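Local atomic coordinates of 2-keto-3-deoxygluconate kinase (Thermotoga maritima, PDB entry 2AFB), a protein that probably phosphorylates the sugar acid 2-keto-3-deoxygluconate at the expense of ATP, as a carbohydrate kinase of the pfkB (ribokinase) family. Residues 137-142 with 169-174; 131-136 with 163-168; 25-30 with 37-42; 98-103 with 111-116. All blocks are in the same frame, centred on the assembly; numbering follows the deposited sequence.

From the N terminus, interaction 3 is met first: residues 25-30 and 37-42 close a hairpin whose strands are joined by residues 27-37. Interaction 4 follows in series, closing a second hairpin between 98-103 and 111-116. The two share a four-stranded sheet in which strands 22-26 and 99-103 are neighbours, joined by Leu-25 O and Leu-102 N at 2.8 Å. Interactions 2 and 1 come later and cross, since their segments alternate along the chain: helix 132-135 meets helix 155-169, while strand 139-145 meets strand 172-176. These two touch each other, tying helices to the large mixed sheet. Nearest atoms of interactions 1 and 4 stay about 19 Å apart.

Interaction 1 (137-142 with 169-174); sequences DGARWF and KGVTVS
The indole of Trp-141 rests on Thr-172 and reaches with its nitrogen to Ser-174. Thr-172 CG2 stands over one face of the ring, 3.6 Å from the centroid of the six-membered ring of Trp-141 and 10° off its normal, a CH-pi contact toward the rim of the indole as a whole. CG of Trp-141 is anti to the backbone N (chi1 -154°) and lies beside the carbonyl carbon, from where the ring reaches across to Thr-172. At the ring edge, in its plane, NE1 of Trp-141 donates to Ser-174 OG at 3.0 Å in an almost straight bond (175°); the same hydroxyl also bonds His-143 ND1. The strands run parallel and adjacent, as successive strands of a right-handed beta-alpha-beta crossover through helix 155-169 would, in the large sheet of this ribokinase-like fold. Their ladder is carried by Phe-142 N to Thr-172 O (2.8 Å) and Ser-174 N to Phe-142 O (2.8 Å). Opposite the indole, Phe-142 and Val-173 share the face packed against helix 155-169, with Phe-142 CB 4.0 Å from Val-171 CG1. The other methyl of Val-171, CG2, comes 3.5 Å from Ala-139 O. Gly-170, with positive phi, is the C-prime residue of a Schellman motif that ends the helix. At the far end from Ser-174, Lys-169 NZ and Asp-137 OD1 form a long salt bridge of 3.7 Å, their side chains crossing obliquely.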
loop_
_atom_site.group_PDB
_atom_site.type_symbol
_atom_site.label_atom_id
_atom_site.label_comp_id
_atom_site.label_asym_id
_atom_site.label_seq_id
_atom_site.Cartn_x
_atom_site.Cartn_y
_atom_site.Cartn_z
ATOM N N ASP A 137 39.206 -15.277 15.620
ATOM C CA ASP A 137 40.380 -15.643 14.858
ATOM C C ASP A 137 40.490 -14.700 13.664
ATOM O O ASP A 137 39.553 -14.559 12.871
ATOM C CB ASP A 137 40.341 -17.094 14.411
ATOM C CG ASP A 137 41.682 -17.561 13.826
ATOM O OD1 ASP A 137 42.670 -17.605 14.595
ATOM O OD2 ASP A 137 41.744 -17.881 12.606
ATOM N N GLY A 138 41.621 -14.011 13.566
ATOM C CA GLY A 138 41.889 -13.134 12.428
ATOM C C GLY A 138 41.163 -11.794 12.429
ATOM O O GLY A 138 41.264 -11.050 11.465
ATOM N N ALA A 139 40.404 -11.494 13.492
ATOM C CA ALA A 139 39.629 -10.247 13.570
ATOM C C ALA A 139 40.549 -9.039 13.766
ATOM O O ALA A 139 41.469 -9.090 14.561
ATOM C CB ALA A 139 38.587 -10.308 14.724
ATOM N N ARG A 140 40.278 -7.961 13.058
ATOM C CA ARG A 140 41.031 -6.718 13.260
ATOM C C ARG A 140 40.309 -5.847 14.287
ATOM O O ARG A 140 40.888 -4.900 14.832
ATOM C CB ARG A 140 41.153 -5.929 11.958
ATOM C CG ARG A 140 41.420 -6.769 10.718
ATOM C CD ARG A 140 42.869 -6.822 10.333
ATOM N NE ARG A 140 43.268 -5.746 9.413
ATOM C CZ ARG A 140 43.720 -5.895 8.153
ATOM N NH1 ARG A 140 43.816 -7.086 7.545
ATOM N NH2 ARG A 140 44.081 -4.816 7.477
ATOM N N TRP A 141 39.046 -6.180 14.560
ATOM C CA TRP A 141 38.179 -5.316 15.372
ATOM C C TRP A 141 37.005 -6.063 15.956
ATOM O O TRP A 141 36.472 -6.947 15.317
ATOM C CB TRP A 141 37.622 -4.158 14.537
ATOM C CG TRP A 141 37.266 -2.956 15.334
ATOM C CD1 TRP A 141 36.158 -2.794 16.118
ATOM C CD2 TRP A 141 37.999 -1.717 15.422
ATOM N NE1 TRP A 141 36.154 -1.548 16.682
ATOM C CE2 TRP A 141 37.255 -0.853 16.246
ATOM C CE3 TRP A 141 39.142 -1.229 14.806
ATOM C CZ2 TRP A 141 37.655 0.456 16.518
ATOM C CZ3 TRP A 141 39.580 0.074 15.112
ATOM C CH2 TRP A 141 38.842 0.889 15.961
ATOM N N PHE A 142 36.670 -5.681 17.201
ATOM C CA PHE A 142 35.509 -6.143 17.957
ATOM C C PHE A 142 34.769 -4.964 18.611
ATOM O O PHE A 142 35.353 -4.112 19.298
ATOM C CB PHE A 142 35.909 -7.130 19.035
ATOM C CG PHE A 142 34.759 -7.642 19.812
ATOM C CD1 PHE A 142 33.845 -8.469 19.232
ATOM C CD2 PHE A 142 34.555 -7.246 21.129
ATOM C CE1 PHE A 142 32.768 -8.940 19.967
ATOM C CE2 PHE A 142 33.455 -7.710 21.856
ATOM C CZ PHE A 142 32.592 -8.565 21.290
ATOM N N LYS A 169 44.191 -12.018 21.700
ATOM C CA LYS A 169 44.524 -12.006 20.259
ATOM C C LYS A 169 45.002 -10.637 19.747
ATOM O O LYS A 169 45.402 -10.496 18.586
ATOM C CB LYS A 169 43.342 -12.490 19.431
ATOM C CG LYS A 169 43.113 -13.976 19.531
ATOM C CD LYS A 169 41.992 -14.402 18.667
ATOM C CE LYS A 169 41.693 -15.885 18.808
ATOM N NZ LYS A 169 42.763 -16.709 18.183
ATOM N N GLY A 170 44.975 -9.642 20.617
ATOM C CA GLY A 170 45.403 -8.279 20.258
ATOM C C GLY A 170 44.393 -7.569 19.354
ATOM O O GLY A 170 44.745 -6.697 18.592
ATOM N N VAL A 171 43.132 -7.957 19.455
ATOM C CA VAL A 171 42.074 -7.381 18.649
ATOM C C VAL A 171 41.674 -6.015 19.239
ATOM O O VAL A 171 41.487 -5.905 20.449
ATOM C CB VAL A 171 40.877 -8.347 18.628
ATOM C CG1 VAL A 171 39.668 -7.764 17.851
ATOM C CG2 VAL A 171 41.297 -9.681 18.048
ATOM N N THR A 172 41.535 -4.989 18.387
ATOM C CA THR A 172 41.042 -3.687 18.799
ATOM C C THR A 172 39.594 -3.794 19.182
ATOM O O THR A 172 38.805 -4.433 18.469
ATOM C CB THR A 172 41.195 -2.603 17.719
ATOM O OG1 THR A 172 42.582 -2.488 17.360
ATOM C CG2 THR A 172 40.745 -1.265 18.292
ATOM N N VAL A 173 39.274 -3.172 20.323
ATOM C CA VAL A 173 37.977 -3.248 20.950
ATOM C C VAL A 173 37.385 -1.844 21.072
ATOM O O VAL A 173 38.003 -0.949 21.645
ATOM C CB VAL A 173 38.051 -3.893 22.355
ATOM C CG1 VAL A 173 36.765 -3.734 23.104
ATOM C CG2 VAL A 173 38.438 -5.364 22.270
ATOM N N SER A 174 36.182 -1.673 20.513
ATOM C CA SER A 174 35.376 -0.504 20.760
ATOM C C SER A 174 34.099 -0.848 21.561
ATOM O O SER A 174 33.555 -1.967 21.511
ATOM C CB SER A 174 35.018 0.201 19.440
ATOM O OG SER A 174 34.161 -0.601 18.668
#

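Interaction 2 (131-136 with 163-168); sequences DWEKIL and LKVANE
The carboxylates of Glu-133 and Glu-168 come together oxygen to oxygen, their planes 36° apart and the two side chains crossing at about a right angle. Their nearest oxygens, Glu-133 OE2 and Glu-168 OE1, are 2.7 Å apart; such closeness of two acids may reflect a shifted ionisation. Glu-133 OE1 also has a long, weak ion pair with Lys-169 NZ. The other flat group, the Trp-132 indole, carries Ile-135 CD1 over one face, 3.7 Å above the plane toward the rim, and meets the Phe-18 ring edge-to-face. Its ring leads away from residues 163-168, and Trp-132 meets Ile-158, Asp-161 and Ala-162 on earlier turns of helix 155-169; against 163-168 it is CB that touches, 3.8 Å from Val-165 CG2. Val-165 points toward the short helix and splits its methyls: with CG1 anti to the backbone N (chi1 177°), that methyl lies 3.7 Å from Trp-132 O and 3.9 Å from Leu-136 CD1, while CG2 sits between Trp-132 CB and Glu-133 OE2. An alanine here would probably leave a gap where the methyls had met Trp-132 CB and Leu-136 CD1. Leu-136 CD1 also reaches Ala-166, with CB 4.3 Å away. Both helices flank strand 139-145 in sequence, and Trp-132, Leu-136 and Leu-163 touch its Phe-142 or Phe-144: helix-helix packing over one face of the central sheet, as in an alpha/beta/alpha Rossmann-like fold.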
loop_
_atom_site.group_PDB
_atom_site.type_symbol
_atom_site.label_atom_id
_atom_site.label_comp_id
_atom_site.label_asym_id
_atom_site.label_seq_id
_atom_site.Cartn_x
_atom_site.Cartn_y
_atom_site.Cartn_z
ATOM N N ASP A 131 31.826 -19.587 20.412
ATOM C CA ASP A 131 33.200 -20.052 20.390
ATOM C C ASP A 131 34.053 -18.865 20.023
ATOM O O ASP A 131 34.246 -18.576 18.841
ATOM C CB ASP A 131 33.359 -21.168 19.351
ATOM C CG ASP A 131 34.710 -21.839 19.419
ATOM O OD1 ASP A 131 35.623 -21.307 20.091
ATOM O OD2 ASP A 131 34.854 -22.915 18.791
ATOM N N TRP A 132 34.527 -18.160 21.045
ATOM C CA TRP A 132 35.125 -16.855 20.840
ATOM C C TRP A 132 36.467 -16.955 20.179
ATOM O O TRP A 132 36.840 -16.079 19.404
ATOM C CB TRP A 132 35.201 -16.059 22.147
ATOM C CG TRP A 132 33.824 -15.609 22.568
ATOM C CD1 TRP A 132 33.099 -16.064 23.635
ATOM C CD2 TRP A 132 32.995 -14.655 21.902
ATOM N NE1 TRP A 132 31.875 -15.437 23.674
ATOM C CE2 TRP A 132 31.786 -14.582 22.610
ATOM C CE3 TRP A 132 33.158 -13.846 20.762
ATOM C CZ2 TRP A 132 30.767 -13.702 22.253
ATOM C CZ3 TRP A 132 32.143 -13.001 20.400
ATOM C CH2 TRP A 132 30.962 -12.928 21.142
ATOM N N GLU A 133 37.164 -18.056 20.441
ATOM C CA GLU A 133 38.409 -18.355 19.771
ATOM C C GLU A 133 38.240 -18.515 18.276
ATOM O O GLU A 133 39.143 -18.191 17.539
ATOM C CB GLU A 133 39.035 -19.657 20.340
ATOM C CG GLU A 133 39.519 -19.545 21.777
ATOM C CD GLU A 133 40.779 -18.676 21.911
ATOM O OE1 GLU A 133 41.397 -18.361 20.863
ATOM O OE2 GLU A 133 41.139 -18.313 23.057
ATOM N N LYS A 134 37.120 -19.089 17.830
ATOM C CA LYS A 134 36.835 -19.279 16.388
ATOM C C LYS A 134 36.352 -17.951 15.768
ATOM O O LYS A 134 36.871 -17.471 14.752
ATOM C CB LYS A 134 35.798 -20.411 16.215
ATOM C CG LYS A 134 35.341 -20.732 14.788
ATOM N N ILE A 135 35.378 -17.346 16.436
ATOM C CA ILE A 135 34.808 -16.078 16.048
ATOM C C ILE A 135 35.884 -15.000 15.814
ATOM O O ILE A 135 35.875 -14.328 14.775
ATOM C CB ILE A 135 33.779 -15.583 17.112
ATOM C CG1 ILE A 135 32.522 -16.444 17.106
ATOM C CG2 ILE A 135 33.369 -14.096 16.888
ATOM C CD1 ILE A 135 31.669 -16.289 18.399
ATOM N N LEU A 136 36.789 -14.820 16.771
ATOM C CA LEU A 136 37.716 -13.684 16.711
ATOM C C LEU A 136 39.041 -14.022 16.031
ATOM O O LEU A 136 39.886 -13.141 15.850
ATOM C CB LEU A 136 37.937 -13.078 18.098
ATOM C CG LEU A 136 36.710 -12.436 18.731
ATOM C CD1 LEU A 136 36.894 -12.249 20.245
ATOM C CD2 LEU A 136 36.388 -11.123 18.091
ATOM N N LEU A 163 35.821 -10.561 25.422
ATOM C CA LEU A 163 36.800 -9.496 25.599
ATOM C C LEU A 163 38.164 -10.061 26.031
ATOM O O LEU A 163 39.223 -9.526 25.700
ATOM C CB LEU A 163 36.283 -8.517 26.637
ATOM C CG LEU A 163 35.150 -7.607 26.223
ATOM C CD1 LEU A 163 34.538 -6.893 27.442
ATOM C CD2 LEU A 163 35.665 -6.616 25.200
ATOM N N LYS A 164 38.130 -11.137 26.799
ATOM C CA LYS A 164 39.353 -11.820 27.172
ATOM C C LYS A 164 40.034 -12.405 25.950
ATOM O O LYS A 164 41.231 -12.293 25.812
ATOM C CB LYS A 164 39.073 -12.921 28.175
ATOM C CG LYS A 164 38.838 -12.393 29.579
ATOM C CD LYS A 164 38.731 -13.538 30.558
ATOM C CE LYS A 164 38.181 -13.114 31.920
ATOM N NZ LYS A 164 37.462 -14.274 32.570
ATOM N N VAL A 165 39.289 -13.039 25.061
ATOM C CA VAL A 165 39.890 -13.511 23.802
ATOM C C VAL A 165 40.395 -12.380 22.894
ATOM O O VAL A 165 41.469 -12.457 22.303
ATOM C CB VAL A 165 38.901 -14.361 23.017
ATOM C CG1 VAL A 165 39.500 -14.785 21.654
ATOM C CG2 VAL A 165 38.524 -15.593 23.859
ATOM N N ALA A 166 39.601 -11.344 22.747
ATOM C CA ALA A 166 40.031 -10.185 21.998
ATOM C C ALA A 166 41.374 -9.731 22.529
ATOM O O ALA A 166 42.273 -9.459 21.779
ATOM C CB ALA A 166 39.025 -9.085 22.154
ATOM N N ASN A 167 41.500 -9.644 23.845
ATOM C CA ASN A 167 42.724 -9.154 24.473
ATOM C C ASN A 167 43.863 -10.122 24.260
ATOM O O ASN A 167 44.973 -9.699 24.012
ATOM C CB ASN A 167 42.495 -8.950 25.963
ATOM C CG ASN A 167 43.725 -8.459 26.685
ATOM O OD1 ASN A 167 44.254 -7.392 26.372
ATOM N ND2 ASN A 167 44.160 -9.209 27.683
ATOM N N GLU A 168 43.586 -11.420 24.376
ATOM C CA GLU A 168 44.592 -12.449 24.074
ATOM C C GLU A 168 45.094 -12.308 22.638
ATOM O O GLU A 168 46.277 -12.436 22.392
ATOM C CB GLU A 168 44.008 -13.856 24.292
ATOM C CG GLU A 168 44.771 -15.032 23.633
ATOM C CD GLU A 168 43.867 -16.264 23.398
ATOM O OE1 GLU A 168 42.842 -16.440 24.127
ATOM O OE2 GLU A 168 44.179 -17.036 22.455
#

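Interaction 3 (25-30 with 37-42); sequences LSPPDH and DSFDVT
Ser-26 and Asp-40 form an antiparallel hydrogen-bonded pair: Ser-26 N gives a nearly straight bond (167°) to Asp-40 O at 3.0 Å. The return bond, Asp-40 N to Ser-26 O at 2.8 Å, is more bent (139°). They hold the beta hairpin of strands 22-26 and 38-44, part of the small sheet that probably serves as the lid of this family. Ser-26 OG, set between backbone N and carbonyl carbon (chi1 50°), hydrogen-bonds two waters; the first lies 2.6 Å from OG and also donates to Asp-40 O. The second also lies within hydrogen-bonding distance of Pro-27 O and of Asp-40 OD2 (2.7 Å), with more acceptors in its reach than protons to give. Next comes packing: Leu-25 CB sits over one face of the Phe-39 ring, 3.9 Å from its CG, whereas Pro-27 CG lies 3.9 Å from Phe-39 CE1. An alanine in place of Phe-39 would probably open a gap beside Pro-27 CG and deprive Leu-25 CB of the ring face and Phe-101 of its edge-to-face mate. Ser-38, Phe-39 and Asp-40 pair antiparallel with a strand of the second subunit, continuing the sheet across the interface. On the Phe-39 side, Leu-25 and Val-41 lie side by side, with Leu-25 CD2 4.0 Å from Val-41 CG2.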
loop_
_atom_site.group_PDB
_atom_site.type_symbol
_atom_site.label_atom_id
_atom_site.label_comp_id
_atom_site.label_asym_id
_atom_site.label_seq_id
_atom_site.Cartn_x
_atom_site.Cartn_y
_atom_site.Cartn_z
ATOM N N LEU A 25 8.737 -2.977 14.137
ATOM C CA LEU A 25 7.389 -2.837 13.608
ATOM C C LEU A 25 7.018 -1.383 13.747
ATOM O O LEU A 25 6.942 -0.883 14.857
ATOM C CB LEU A 25 6.442 -3.724 14.337
ATOM C CG LEU A 25 6.614 -5.265 14.242
ATOM C CD1 LEU A 25 5.569 -5.878 15.104
ATOM C CD2 LEU A 25 6.523 -5.831 12.818
ATOM N N SER A 26 6.857 -0.678 12.627
ATOM C CA SER A 26 6.530 0.751 12.680
ATOM C C SER A 26 5.334 1.071 11.815
ATOM O O SER A 26 5.266 0.562 10.700
ATOM C CB SER A 26 7.721 1.638 12.289
ATOM O OG SER A 26 8.274 1.172 11.068
ATOM N N PRO A 27 4.348 1.870 12.348
ATOM C CA PRO A 27 3.285 2.203 11.456
ATOM C C PRO A 27 3.806 3.137 10.335
ATOM O O PRO A 27 4.768 3.859 10.552
ATOM C CB PRO A 27 2.281 2.929 12.356
ATOM C CG PRO A 27 2.651 2.605 13.810
ATOM C CD PRO A 27 4.130 2.427 13.712
ATOM N N PRO A 28 3.157 3.123 9.178
ATOM C CA PRO A 28 3.507 4.044 8.101
ATOM C C PRO A 28 2.975 5.455 8.307
ATOM O O PRO A 28 1.955 5.670 9.011
ATOM C CB PRO A 28 2.866 3.397 6.845
ATOM C CG PRO A 28 1.623 2.605 7.421
ATOM C CD PRO A 28 2.014 2.225 8.837
ATOM N N ASP A 29 3.684 6.427 7.740
ATOM C CA ASP A 29 3.124 7.777 7.544
ATOM C C ASP A 29 2.795 8.533 8.838
ATOM O O ASP A 29 1.843 9.352 8.896
ATOM C CB ASP A 29 1.864 7.683 6.698
ATOM C CG ASP A 29 2.119 7.069 5.335
ATOM O OD1 ASP A 29 3.170 7.416 4.696
ATOM O OD2 ASP A 29 1.249 6.264 4.892
ATOM N N HIS A 30 3.620 8.333 9.848
ATOM C CA HIS A 30 3.471 9.016 11.115
ATOM C C HIS A 30 2.187 8.635 11.867
ATOM O O HIS A 30 1.838 9.279 12.813
ATOM C CB HIS A 30 3.540 10.529 10.939
ATOM C CG HIS A 30 4.881 11.032 10.528
ATOM N ND1 HIS A 30 6.025 10.759 11.253
ATOM C CD2 HIS A 30 5.264 11.818 9.492
ATOM C CE1 HIS A 30 7.059 11.338 10.667
ATOM N NE2 HIS A 30 6.628 11.991 9.603
ATOM N N ASP A 37 -3.677 -0.082 10.517
ATOM C CA ASP A 37 -4.002 -1.398 9.949
ATOM C C ASP A 37 -2.774 -2.198 9.490
ATOM O O ASP A 37 -2.929 -3.320 9.039
ATOM C CB ASP A 37 -5.093 -1.300 8.828
ATOM C CG ASP A 37 -4.598 -0.737 7.393
ATOM O OD1 ASP A 37 -3.583 -0.012 7.147
ATOM O OD2 ASP A 37 -5.356 -0.978 6.411
ATOM N N SER A 38 -1.586 -1.599 9.550
ATOM C CA SER A 38 -0.335 -2.298 9.251
ATOM C C SER A 38 0.920 -1.733 9.924
ATOM O O SER A 38 0.934 -0.621 10.483
ATOM C CB SER A 38 -0.087 -2.355 7.737
ATOM O OG SER A 38 0.287 -1.095 7.284
ATOM N N PHE A 39 1.969 -2.547 9.855
ATOM C CA PHE A 39 3.303 -2.220 10.314
ATOM C C PHE A 39 4.285 -2.515 9.179
ATOM O O PHE A 39 4.246 -3.610 8.599
ATOM C CB PHE A 39 3.749 -3.087 11.488
ATOM C CG PHE A 39 3.036 -2.797 12.768
ATOM C CD1 PHE A 39 3.051 -1.521 13.304
ATOM C CD2 PHE A 39 2.352 -3.828 13.456
ATOM C CE1 PHE A 39 2.366 -1.223 14.493
ATOM C CE2 PHE A 39 1.695 -3.558 14.644
ATOM C CZ PHE A 39 1.689 -2.232 15.169
ATOM N N ASP A 40 5.135 -1.519 8.889
ATOM C CA ASP A 40 6.363 -1.668 8.151
ATOM C C ASP A 40 7.277 -2.534 8.982
ATOM O O ASP A 40 7.308 -2.403 10.184
ATOM C CB ASP A 40 6.997 -0.311 7.905
ATOM C CG ASP A 40 6.135 0.564 6.993
ATOM O OD1 ASP A 40 5.521 -0.019 6.088
ATOM O OD2 ASP A 40 6.090 1.799 7.133
ATOM N N VAL A 41 7.980 -3.422 8.297
ATOM C CA VAL A 41 8.828 -4.447 8.873
ATOM C C VAL A 41 10.264 -4.175 8.477
ATOM O O VAL A 41 10.542 -3.874 7.349
ATOM C CB VAL A 41 8.477 -5.859 8.330
ATOM C CG1 VAL A 41 9.563 -6.874 8.658
ATOM C CG2 VAL A 41 7.152 -6.323 8.924
ATOM N N THR A 42 11.141 -4.242 9.458
ATOM C CA THR A 42 12.573 -4.291 9.252
ATOM C C THR A 42 13.242 -4.950 10.444
ATOM O O THR A 42 12.578 -5.382 11.395
ATOM C CB THR A 42 13.196 -2.905 8.902
ATOM O OG1 THR A 42 14.505 -3.120 8.338
ATOM C CG2 THR A 42 13.285 -1.972 10.136
HETATM O O HOH W 1 9.836 -0.962 10.927
HETATM O O HOH W 2 7.348 2.949 9.261
#

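Interaction 4 (98-103 with 111-116); sequences GIYFLE and SKVVYD
Glu-103 and Lys-112 lie side by side, pointing the same way, at one end of a hairpin whose strands 99-103 and 112-116 run antiparallel, their axes at 167° and 4.7 Å apart at closest approach. Three hydrogen-bonded pairs hold the ladder, Ile-99 with Asp-116, Phe-101 with Val-114 and Glu-103 with Lys-112; the Phe-101 N to Val-114 O bond (3.0 Å) is almost straight at 176°. Starting from CB, Glu-103 passes 3.8 Å from Lys-112 O. Its CG is anti to the carbonyl carbon (chi1 -70°) and the chain stays extended beyond it, carrying the carboxylate past the lysine's aliphatic stem. There OE1 of Glu-103 comes 3.5 Å from Lys-112 CB and equally close to CD, while the lysine's end leads away. The tip finds its polar partners elsewhere: OE1 forms a salt bridge with Arg-32, and OE2 accepts from Ile-33 N.

On the other face of the sheet, Tyr-100 CB lies 3.8 Å from Tyr-115 CD1, and Tyr-100 CD2 meets Val-113 CG1 at 3.6 Å. The two tyrosine rings are near parallel but slid apart, so they barely overlap, and Tyr-100 OH bonds Asp-328. Beyond the hairpin, Asp-116 OD2 makes a salt bridge to Arg-96 of the second subunit. The buried carboxylate of Glu-103, gripped by a guanidinium and a backbone N-H, is therefore likely to stay ionised, and it ties this hairpin to the loop between strands 22-26 and 38-44.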
loop_
_atom_site.group_PDB
_atom_site.type_symbol
_atom_site.label_atom_id
_atom_site.label_comp_id
_atom_site.label_asym_id
_atom_site.label_seq_id
_atom_site.Cartn_x
_atom_site.Cartn_y
_atom_site.Cartn_z
ATOM N N GLY A 98 13.243 -11.022 19.683
ATOM C CA GLY A 98 12.818 -9.786 20.308
ATOM C C GLY A 98 12.210 -8.864 19.284
ATOM O O GLY A 98 12.509 -8.956 18.085
ATOM N N ILE A 99 11.313 -8.008 19.765
ATOM C CA ILE A 99 10.578 -7.097 18.934
ATOM C C ILE A 99 10.564 -5.702 19.545
ATOM O O ILE A 99 10.488 -5.555 20.765
ATOM C CB ILE A 99 9.059 -7.510 18.817
ATOM C CG1 ILE A 99 8.929 -8.938 18.315
ATOM C CG2 ILE A 99 8.342 -6.491 17.964
ATOM C CD1 ILE A 99 7.459 -9.454 18.292
ATOM N N TYR A 100 10.568 -4.676 18.699
ATOM C CA TYR A 100 10.123 -3.386 19.138
ATOM C C TYR A 100 9.221 -2.706 18.166
ATOM O O TYR A 100 9.375 -2.863 16.953
ATOM C CB TYR A 100 11.273 -2.479 19.545
ATOM C CG TYR A 100 12.166 -1.854 18.506
ATOM C CD1 TYR A 100 13.105 -2.608 17.799
ATOM C CD2 TYR A 100 12.118 -0.477 18.271
ATOM C CE1 TYR A 100 13.990 -2.002 16.898
ATOM C CE2 TYR A 100 13.009 0.146 17.385
ATOM C CZ TYR A 100 13.944 -0.615 16.703
ATOM O OH TYR A 100 14.801 -0.005 15.792
ATOM N N PHE A 101 8.251 -1.987 18.739
ATOM C CA PHE A 101 7.304 -1.202 17.957
ATOM C C PHE A 101 7.780 0.225 18.026
ATOM O O PHE A 101 8.085 0.727 19.086
ATOM C CB PHE A 101 5.912 -1.281 18.532
ATOM C CG PHE A 101 5.354 -2.671 18.589
ATOM C CD1 PHE A 101 5.745 -3.529 19.566
ATOM C CD2 PHE A 101 4.444 -3.133 17.634
ATOM C CE1 PHE A 101 5.248 -4.827 19.629
ATOM C CE2 PHE A 101 3.940 -4.432 17.704
ATOM C CZ PHE A 101 4.373 -5.281 18.698
ATOM N N LEU A 102 7.823 0.881 16.898
ATOM C CA LEU A 102 8.285 2.245 16.833
ATOM C C LEU A 102 7.274 3.142 16.146
ATOM O O LEU A 102 6.861 2.869 15.000
ATOM C CB LEU A 102 9.606 2.289 16.067
ATOM C CG LEU A 102 10.052 3.713 15.697
ATOM C CD1 LEU A 102 10.611 4.356 16.942
ATOM C CD2 LEU A 102 11.146 3.644 14.574
ATOM N N GLU A 103 6.876 4.213 16.844
ATOM C CA GLU A 103 6.073 5.283 16.283
ATOM C C GLU A 103 7.034 6.360 15.959
ATOM O O GLU A 103 7.693 6.901 16.846
ATOM C CB GLU A 103 5.079 5.854 17.258
ATOM C CG GLU A 103 3.923 4.957 17.620
ATOM C CD GLU A 103 2.957 5.602 18.642
ATOM O OE1 GLU A 103 3.389 6.518 19.413
ATOM O OE2 GLU A 103 1.781 5.165 18.690
ATOM N N SER A 111 9.186 10.471 18.865
ATOM C CA SER A 111 9.135 9.054 18.499
ATOM C C SER A 111 8.889 8.272 19.763
ATOM O O SER A 111 9.259 8.717 20.833
ATOM C CB SER A 111 10.422 8.599 17.799
ATOM O OG SER A 111 10.394 9.104 16.462
ATOM N N LYS A 112 8.200 7.153 19.664
ATOM C CA LYS A 112 7.844 6.377 20.858
ATOM C C LYS A 112 8.167 4.943 20.531
ATOM O O LYS A 112 7.917 4.482 19.393
ATOM C CB LYS A 112 6.367 6.561 21.215
ATOM C CG LYS A 112 5.859 5.689 22.374
ATOM C CD LYS A 112 4.392 5.979 22.708
ATOM C CE LYS A 112 3.815 5.065 23.804
ATOM N NZ LYS A 112 4.341 5.410 25.171
ATOM N N VAL A 113 8.808 4.276 21.480
ATOM C CA VAL A 113 9.155 2.878 21.358
ATOM C C VAL A 113 8.377 2.112 22.427
ATOM O O VAL A 113 8.366 2.484 23.577
ATOM C CB VAL A 113 10.672 2.593 21.548
ATOM C CG1 VAL A 113 10.955 1.099 21.250
ATOM C CG2 VAL A 113 11.535 3.454 20.627
ATOM N N VAL A 114 7.712 1.062 22.007
ATOM C CA VAL A 114 7.243 0.039 22.890
ATOM C C VAL A 114 8.129 -1.213 22.702
ATOM O O VAL A 114 8.061 -1.867 21.687
ATOM C CB VAL A 114 5.805 -0.330 22.543
ATOM C CG1 VAL A 114 5.312 -1.401 23.454
ATOM C CG2 VAL A 114 4.888 0.915 22.614
ATOM N N TYR A 115 8.911 -1.582 23.702
ATOM C CA TYR A 115 9.735 -2.789 23.607
ATOM C C TYR A 115 8.976 -4.074 23.952
ATOM O O TYR A 115 8.190 -4.115 24.905
ATOM C CB TYR A 115 10.967 -2.694 24.554
ATOM C CG TYR A 115 11.963 -1.700 24.052
ATOM C CD1 TYR A 115 12.782 -1.999 22.947
ATOM C CD2 TYR A 115 12.030 -0.425 24.599
ATOM C CE1 TYR A 115 13.667 -1.073 22.449
ATOM C CE2 TYR A 115 12.909 0.524 24.093
ATOM C CZ TYR A 115 13.736 0.188 23.033
ATOM O OH TYR A 115 14.623 1.116 22.544
ATOM N N ASP A 116 9.335 -5.145 23.248
ATOM C CA ASP A 116 8.841 -6.509 23.512
ATOM C C ASP A 116 9.975 -7.505 23.235
ATOM O O ASP A 116 9.912 -8.321 22.307
ATOM C CB ASP A 116 7.664 -6.730 22.597
ATOM C CG ASP A 116 6.876 -7.982 22.931
ATOM O OD1 ASP A 116 7.029 -8.522 24.061
ATOM O OD2 ASP A 116 6.135 -8.431 22.032
#